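Local coordinates for protein epidermin leader peptide processing serine protease EpiP (Staphylococcus aureus subsp. aureus, PDB 3QFH) that probably acts as a subtilisin-like serine endopeptidase that removes the leader peptide from the precursor of the lantibiotic epidermin, at residues V230-V235 and A385-S390; I128-V133 and T179-Q184. All coordinates share one frame; numbering follows the deposited sequence.

How the contacts relate
Contact 2 comes first along the chain: strand 126-130 runs into T131-V133, a connection of 45 residues, mostly loop, follows, and T179-Q184 of helix 177-186 closes it. Contact 1 opens later, on strand 230-233, and closes 149 residues on at helix 382-400. The two are therefore in series, neither nested nor crossed. Their strands are neighbours in the parallel sheet, where I129 N lies 3.0 Å from N232 O, a probable hydrogen bond. The two helices also meet: P387 packs on Q184, and K388 NZ probably bonds Q184 OE1. Together the contacts tie the probable Asp strand, His helix and Ser helix of the subtilase catalytic triad into one block.

Contact 1 (V230-V235 and A385-S390)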
ATOM      1  N   VAL A 230       4.640 -10.840  -1.287  1.00 25.31           N
ATOM      2  CA  VAL A 230       4.727  -9.406  -1.602  1.00 23.88           C
ATOM      3  C   VAL A 230       3.397  -8.771  -1.194  1.00 23.93           C
ATOM      4  O   VAL A 230       2.344  -9.230  -1.592  1.00 27.31           O
ATOM      5  CB  VAL A 230       5.026  -9.135  -3.095  1.00 24.39           C
ATOM      6  CG1 VAL A 230       5.070  -7.611  -3.384  1.00 22.75           C
ATOM      7  CG2 VAL A 230       6.330  -9.817  -3.516  1.00 21.37           C
ATOM      8  N   ILE A 231       3.460  -7.705  -0.406  1.00 23.99           N
ATOM      9  CA  ILE A 231       2.286  -7.028   0.111  1.00 22.98           C
ATOM     10  C   ILE A 231       2.359  -5.572  -0.315  1.00 23.79           C
ATOM     11  O   ILE A 231       3.280  -4.853   0.097  1.00 24.28           O
ATOM     12  CB  ILE A 231       2.219  -7.111   1.662  1.00 22.69           C
ATOM     13  CG1 ILE A 231       2.224  -8.567   2.131  1.00 21.54           C
ATOM     14  CG2 ILE A 231       0.966  -6.378   2.165  1.00 23.14           C
ATOM     15  CD1 ILE A 231       2.284  -8.766   3.685  1.00 20.55           C
ATOM     16  N   ASN A 232       1.389  -5.149  -1.126  1.00 23.08           N
ATOM     17  CA  ASN A 232       1.343  -3.787  -1.684  1.00 23.67           C
ATOM     18  C   ASN A 232       0.400  -2.895  -0.895  1.00 25.38           C
ATOM     19  O   ASN A 232      -0.787  -3.194  -0.780  1.00 24.59           O
ATOM     20  CB  ASN A 232       0.894  -3.867  -3.155  1.00 23.07           C
ATOM     21  CG  ASN A 232       0.973  -2.551  -3.876  1.00 24.06           C
ATOM     22  OD1 ASN A 232       1.982  -2.250  -4.526  1.00 28.10           O
ATOM     23  ND2 ASN A 232      -0.064  -1.732  -3.742  1.00 24.64           N
ATOM     24  N   ILE A 233       0.932  -1.809  -0.349  1.00 28.78           N
ATOM     25  CA  ILE A 233       0.128  -0.844   0.416  1.00 32.51           C
ATOM     26  C   ILE A 233       0.216   0.508  -0.278  1.00 35.50           C
ATOM     27  O   ILE A 233       1.247   1.190  -0.251  1.00 34.66           O
ATOM     28  CB  ILE A 233       0.590  -0.724   1.876  1.00 32.19           C
ATOM     29  CG1 ILE A 233       0.775  -2.103   2.498  1.00 34.65           C
ATOM     30  CG2 ILE A 233      -0.422   0.053   2.696  1.00 33.74           C
ATOM     31  CD1 ILE A 233       1.318  -2.052   3.917  1.00 33.34           C
ATOM     32  N   SER A 234      -0.866   0.880  -0.946  1.00 40.43           N
ATOM     33  CA  SER A 234      -0.921   2.144  -1.646  1.00 43.12           C
ATOM     34  C   SER A 234      -1.462   3.260  -0.720  1.00 45.65           C
ATOM     35  O   SER A 234      -1.302   4.443  -1.016  1.00 49.14           O
ATOM     36  CB  SER A 234      -1.704   1.984  -2.972  1.00 44.22           C
ATOM     37  OG  SER A 234      -0.939   1.223  -3.955  1.00 41.27           O
ATOM     38  N   VAL A 235      -2.035   2.888   0.426  1.00 47.50           N
ATOM     39  CA  VAL A 235      -2.579   3.876   1.377  1.00 48.47           C
ATOM     40  C   VAL A 235      -1.517   4.467   2.290  1.00 48.49           C
ATOM     41  O   VAL A 235      -0.667   3.761   2.847  1.00 48.68           O
ATOM     42  CB  VAL A 235      -3.710   3.302   2.296  1.00 49.63           C
ATOM     43  CG1 VAL A 235      -3.175   2.215   3.224  1.00 50.30           C
ATOM     44  CG2 VAL A 235      -4.343   4.413   3.129  1.00 50.56           C
ATOM     45  N   ALA A 385       2.547   3.746  -9.112  1.00 24.23           N
ATOM     46  CA  ALA A 385       3.959   3.392  -9.240  1.00 23.99           C
ATOM     47  C   ALA A 385       4.317   2.163  -8.359  1.00 23.97           C
ATOM     48  O   ALA A 385       5.054   1.271  -8.762  1.00 23.56           O
ATOM     49  CB  ALA A 385       4.811   4.595  -8.849  1.00 24.39           C
ATOM     50  N   THR A 386       3.739   2.123  -7.169  1.00 23.80           N
ATOM     51  CA  THR A 386       4.018   1.104  -6.182  1.00 23.46           C
ATOM     52  C   THR A 386       3.698  -0.318  -6.641  1.00 24.08           C
ATOM     53  O   THR A 386       4.501  -1.224  -6.423  1.00 23.58           O
ATOM     54  CB  THR A 386       3.279   1.460  -4.846  1.00 25.61           C
ATOM     55  OG1 THR A 386       3.688   2.762  -4.429  1.00 26.91           O
ATOM     56  CG2 THR A 386       3.599   0.494  -3.759  1.00 22.27           C
ATOM     57  N   PRO A 387       2.530  -0.529  -7.286  1.00 22.66           N
ATOM     58  CA  PRO A 387       2.235  -1.892  -7.753  1.00 22.83           C
ATOM     59  C   PRO A 387       3.209  -2.412  -8.784  1.00 23.70           C
ATOM     60  O   PRO A 387       3.362  -3.648  -8.903  1.00 22.09           O
ATOM     61  CB  PRO A 387       0.819  -1.777  -8.352  1.00 22.68           C
ATOM     62  CG  PRO A 387       0.585  -0.302  -8.505  1.00 21.64           C
ATOM     63  CD  PRO A 387       1.350   0.337  -7.398  1.00 21.87           C
ATOM     64  N   LYS A 388       3.862  -1.500  -9.516  1.00 22.06           N
ATOM     65  CA  LYS A 388       4.882  -1.884 -10.503  1.00 22.51           C
ATOM     66  C   LYS A 388       6.092  -2.529  -9.816  1.00 23.39           C
ATOM     67  O   LYS A 388       6.647  -3.544 -10.293  1.00 23.76           O
ATOM     68  CB  LYS A 388       5.312  -0.666 -11.339  1.00 22.95           C
ATOM     69  CG  LYS A 388       4.223  -0.101 -12.254  1.00 24.00           C
ATOM     70  CD  LYS A 388       4.793   1.009 -13.144  1.00 31.40           C
ATOM     71  CE  LYS A 388       3.752   1.553 -14.117  1.00 33.31           C
ATOM     72  NZ  LYS A 388       2.643   2.202 -13.394  1.00 32.22           N
ATOM     73  N   VAL A 389       6.478  -1.948  -8.679  1.00 23.74           N
ATOM     74  CA  VAL A 389       7.562  -2.456  -7.867  1.00 22.10           C
ATOM     75  C   VAL A 389       7.140  -3.756  -7.198  1.00 23.21           C
ATOM     76  O   VAL A 389       7.933  -4.707  -7.148  1.00 23.51           O
ATOM     77  CB  VAL A 389       8.037  -1.430  -6.824  1.00 22.58           C
ATOM     78  CG1 VAL A 389       9.059  -2.044  -5.857  1.00 20.94           C
ATOM     79  CG2 VAL A 389       8.609  -0.178  -7.523  1.00 21.30           C
ATOM     80  N   SER A 390       5.908  -3.822  -6.681  1.00 23.96           N
ATOM     81  CA  SER A 390       5.438  -5.076  -6.057  1.00 22.45           C
ATOM     82  C   SER A 390       5.466  -6.209  -7.086  1.00 23.49           C
ATOM     83  O   SER A 390       5.929  -7.329  -6.806  1.00 22.75           O
ATOM     84  CB  SER A 390       4.018  -4.954  -5.491  1.00 23.23           C
ATOM     85  OG  SER A 390       3.950  -4.038  -4.409  1.00 24.77           O
TER
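The N232 carboxamide is the flat group of this contact, with T386 and P387 on opposite sides of its plane and S390 at its end. T386 CG2 approaches from one side, 3.3 Å from the atom modelled as N232 OD1, while P387 CA comes from the other, also 3.3 Å from N232 OD1. S390 OG lies close to the amide plane, 2.7 Å from N232 OD1. The amide is probably turned over in the model, so the identity of its two ends stays open; turned back, it may bond S390 OG and the carbonyl of T386, with its other end near S234 OG.

The reach of the amide follows from N232 CG standing anti to the backbone N (chi1 -173°), which sends it from the strand across to the helix. On the helix, S390 OG stands beside its backbone N (chi1 -65°), anti to the carbonyl carbon, which turns it toward the strand, 3.3 Å from N232 CB. On the same strand face, V230 CG1 rests on S390, 3.6 Å from S390 CB and 3.5 Å from S390 O. The T386 hydroxyl turns elsewhere, bonding T382 O within its own helix.

Strand 230-233 and helix 385-390 run antiparallel at 177°, their axes 8.5 Å apart. The helix kinks at P387: the regular bonds from the preceding turn are missing at P387 and K388, K388 N making only a weak bond, to A385 O. S234 OG touches this kink loosely, 4.2 Å from P387 CD, and bonds S383 O weakly.

V181 of helix 177-186 and V275 of strand 273-277 flank the pair with apolar groups. N232 and S390 thus meet by their polar ends in a buried interface on the helix that also carries S383, the probable nucleophile; the carboxamide's orientation decides whether they bond.

Contact 2 (I128-V133 and T179-Q184); sequences IIDTGV and TMVSGQ
D130 OD1 is gripped by two donors while the other carboxylate oxygen leans on V181 of the helix. T131 N bonds D130 OD1 at 2.8 Å, reaching its anti lone pair with a moderately bent N-H...O angle of 141°; H177 ND1 is the second partner. The other oxygen, D130 OD2, abuts a methyl, V181 CG2, at 3.6 Å, so that apolar packing borders this carboxylate.

Two residues earlier on the strand, I128 splits its contacts. I128 CG2 meets V181 CG1 at 3.6 Å as the two side chains lie alongside each other, pointing opposite ways, and I128 CD1 reaches S182 OG at 3.6 Å. V181 serves both strand residues because its CG1 stands anti to the backbone N (chi1 167°) and its CG2 anti to the carbonyl carbon. V133 CG2 approaches S182 OG as well, at 3.7 Å. The serine hydroxyl between these apolar groups is satisfied by G178 O.

Beyond the strand end, T179 OG1 lies 3.5 Å from V133 CA; its hydrogen bonds go to D173 OD2 and M134 N. The strand and helix axes are 9.3 Å apart at 161°, an antiparallel packing of helix on sheet, with F200 and M202 of the neighbouring strand extending the apolar surface.

D130, H177 and S383 are arranged consistently with the Asp-His-Ser triad of subtilases. The T131 amide would help fix the rotation of the D130 carboxylate toward H177, while V181 packs on I128 and D130 where the helix that begins with H177, the probable catalytic histidine, lies against the strand that carries the aspartate.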
ATOM      1  N   ILE A 128      -2.657  -7.248  -2.193  1.00 22.92           N
ATOM      2  CA  ILE A 128      -2.928  -5.822  -2.387  1.00 22.06           C
ATOM      3  C   ILE A 128      -3.895  -5.430  -1.296  1.00 22.05           C
ATOM      4  O   ILE A 128      -4.954  -6.024  -1.154  1.00 23.92           O
ATOM      5  CB  ILE A 128      -3.526  -5.523  -3.791  1.00 22.38           C
ATOM      6  CG1 ILE A 128      -2.599  -6.072  -4.891  1.00 23.64           C
ATOM      7  CG2 ILE A 128      -3.729  -4.002  -3.996  1.00 22.83           C
ATOM      8  CD1 ILE A 128      -3.213  -6.027  -6.287  1.00 25.75           C
ATOM      9  N   ILE A 129      -3.520  -4.434  -0.511  1.00 22.80           N
ATOM     10  CA  ILE A 129      -4.365  -3.936   0.550  1.00 23.76           C
ATOM     11  C   ILE A 129      -4.948  -2.630   0.015  1.00 24.24           C
ATOM     12  O   ILE A 129      -4.234  -1.664  -0.144  1.00 25.15           O
ATOM     13  CB  ILE A 129      -3.556  -3.755   1.834  1.00 23.60           C
ATOM     14  CG1 ILE A 129      -2.977  -5.115   2.240  1.00 23.67           C
ATOM     15  CG2 ILE A 129      -4.426  -3.154   2.937  1.00 21.22           C
ATOM     16  CD1 ILE A 129      -2.045  -5.063   3.413  1.00 24.97           C
ATOM     17  N   ASP A 130      -6.240  -2.616  -0.300  1.00 25.79           N
ATOM     18  CA  ASP A 130      -6.819  -1.430  -0.929  1.00 27.92           C
ATOM     19  C   ASP A 130      -8.355  -1.409  -0.809  1.00 28.04           C
ATOM     20  O   ASP A 130      -8.928  -2.015   0.129  1.00 27.01           O
ATOM     21  CB  ASP A 130      -6.348  -1.382  -2.399  1.00 27.70           C
ATOM     22  CG  ASP A 130      -6.095   0.040  -2.892  1.00 32.53           C
ATOM     23  OD1 ASP A 130      -7.054   0.846  -3.013  1.00 31.74           O
ATOM     24  OD2 ASP A 130      -4.917   0.341  -3.172  1.00 37.02           O
ATOM     25  N   THR A 131      -9.026  -0.755  -1.754  1.00 26.53           N
ATOM     26  CA  THR A 131     -10.471  -0.564  -1.657  1.00 27.26           C
ATOM     27  C   THR A 131     -11.323  -1.764  -2.098  1.00 27.82           C
ATOM     28  O   THR A 131     -12.526  -1.770  -1.887  1.00 29.58           O
ATOM     29  CB  THR A 131     -10.929   0.727  -2.415  1.00 27.42           C
ATOM     30  OG1 THR A 131     -10.762   0.570  -3.816  1.00 25.78           O
ATOM     31  CG2 THR A 131     -10.123   1.963  -1.967  1.00 28.06           C
ATOM     32  N   GLY A 132     -10.697  -2.791  -2.659  1.00 26.94           N
ATOM     33  CA  GLY A 132     -11.418  -3.944  -3.183  1.00 25.75           C
ATOM     34  C   GLY A 132     -11.042  -4.041  -4.646  1.00 26.16           C
ATOM     35  O   GLY A 132     -10.186  -3.273  -5.116  1.00 24.49           O
ATOM     36  N   VAL A 133     -11.647  -4.976  -5.373  1.00 24.90           N
ATOM     37  CA  VAL A 133     -11.349  -5.129  -6.794  1.00 24.44           C
ATOM     38  C   VAL A 133     -12.578  -5.619  -7.552  1.00 25.60           C
ATOM     39  O   VAL A 133     -13.453  -6.307  -6.993  1.00 24.53           O
ATOM     40  CB  VAL A 133     -10.201  -6.159  -7.029  1.00 25.51           C
ATOM     41  CG1 VAL A 133     -10.654  -7.585  -6.608  1.00 22.86           C
ATOM     42  CG2 VAL A 133      -9.756  -6.173  -8.489  1.00 24.82           C
ATOM     43  N   THR A 179      -9.141  -1.466  -7.936  1.00 22.99           N
ATOM     44  CA  THR A 179      -9.168  -2.015  -9.286  1.00 22.57           C
ATOM     45  C   THR A 179      -8.047  -1.433 -10.152  1.00 23.39           C
ATOM     46  O   THR A 179      -7.450  -2.140 -10.962  1.00 22.70           O
ATOM     47  CB  THR A 179     -10.542  -1.814  -9.937  1.00 22.43           C
ATOM     48  OG1 THR A 179     -11.523  -2.515  -9.145  1.00 23.01           O
ATOM     49  CG2 THR A 179     -10.536  -2.356 -11.355  1.00 19.57           C
ATOM     50  N   MET A 180      -7.751  -0.150  -9.965  1.00 24.81           N
ATOM     51  CA  MET A 180      -6.705   0.521 -10.738  1.00 25.43           C
ATOM     52  C   MET A 180      -5.331  -0.018 -10.359  1.00 24.67           C
ATOM     53  O   MET A 180      -4.467  -0.222 -11.208  1.00 23.71           O
ATOM     54  CB  MET A 180      -6.748   2.026 -10.481  1.00 25.64           C
ATOM     55  CG  MET A 180      -8.069   2.692 -10.838  1.00 32.29           C
ATOM     56  SD  MET A 180      -8.024   4.440 -10.468  1.00 43.85           S
ATOM     57  CE  MET A 180      -9.758   4.904 -10.437  1.00 42.13           C
ATOM     58  N   VAL A 181      -5.148  -0.245  -9.061  1.00 24.24           N
ATOM     59  CA  VAL A 181      -3.912  -0.759  -8.544  1.00 23.74           C
ATOM     60  C   VAL A 181      -3.693  -2.187  -9.028  1.00 23.24           C
ATOM     61  O   VAL A 181      -2.604  -2.534  -9.449  1.00 23.40           O
ATOM     62  CB  VAL A 181      -3.868  -0.679  -6.978  1.00 24.30           C
ATOM     63  CG1 VAL A 181      -2.712  -1.498  -6.426  1.00 23.49           C
ATOM     64  CG2 VAL A 181      -3.765   0.798  -6.510  1.00 23.69           C
ATOM     65  N   SER A 182      -4.727  -3.009  -8.964  1.00 23.65           N
ATOM     66  CA  SER A 182      -4.622  -4.411  -9.372  1.00 23.13           C
ATOM     67  C   SER A 182      -4.219  -4.574 -10.817  1.00 24.01           C
ATOM     68  O   SER A 182      -3.531  -5.543 -11.178  1.00 24.67           O
ATOM     69  CB  SER A 182      -5.945  -5.115  -9.134  1.00 23.92           C
ATOM     70  OG  SER A 182      -6.287  -5.020  -7.771  1.00 25.15           O
ATOM     71  N   GLY A 183      -4.672  -3.652 -11.657  1.00 22.72           N
ATOM     72  CA  GLY A 183      -4.310  -3.687 -13.063  1.00 24.23           C
ATOM     73  C   GLY A 183      -2.820  -3.503 -13.286  1.00 23.95           C
ATOM     74  O   GLY A 183      -2.233  -4.154 -14.176  1.00 24.34           O
ATOM     75  N   GLN A 184      -2.189  -2.655 -12.466  1.00 23.20           N
ATOM     76  CA  GLN A 184      -0.760  -2.394 -12.593  1.00 24.95           C
ATOM     77  C   GLN A 184       0.102  -3.608 -12.245  1.00 25.40           C
ATOM     78  O   GLN A 184       1.165  -3.789 -12.824  1.00 24.45           O
ATOM     79  CB  GLN A 184      -0.333  -1.185 -11.764  1.00 25.73           C
ATOM     80  CG  GLN A 184      -0.938   0.160 -12.279  1.00 26.76           C
ATOM     81  CD  GLN A 184      -0.539   0.459 -13.720  1.00 26.41           C
ATOM     82  OE1 GLN A 184       0.581   0.858 -13.993  1.00 36.22           O
ATOM     83  NE2 GLN A 184      -1.463   0.277 -14.631  1.00 26.41           N
TER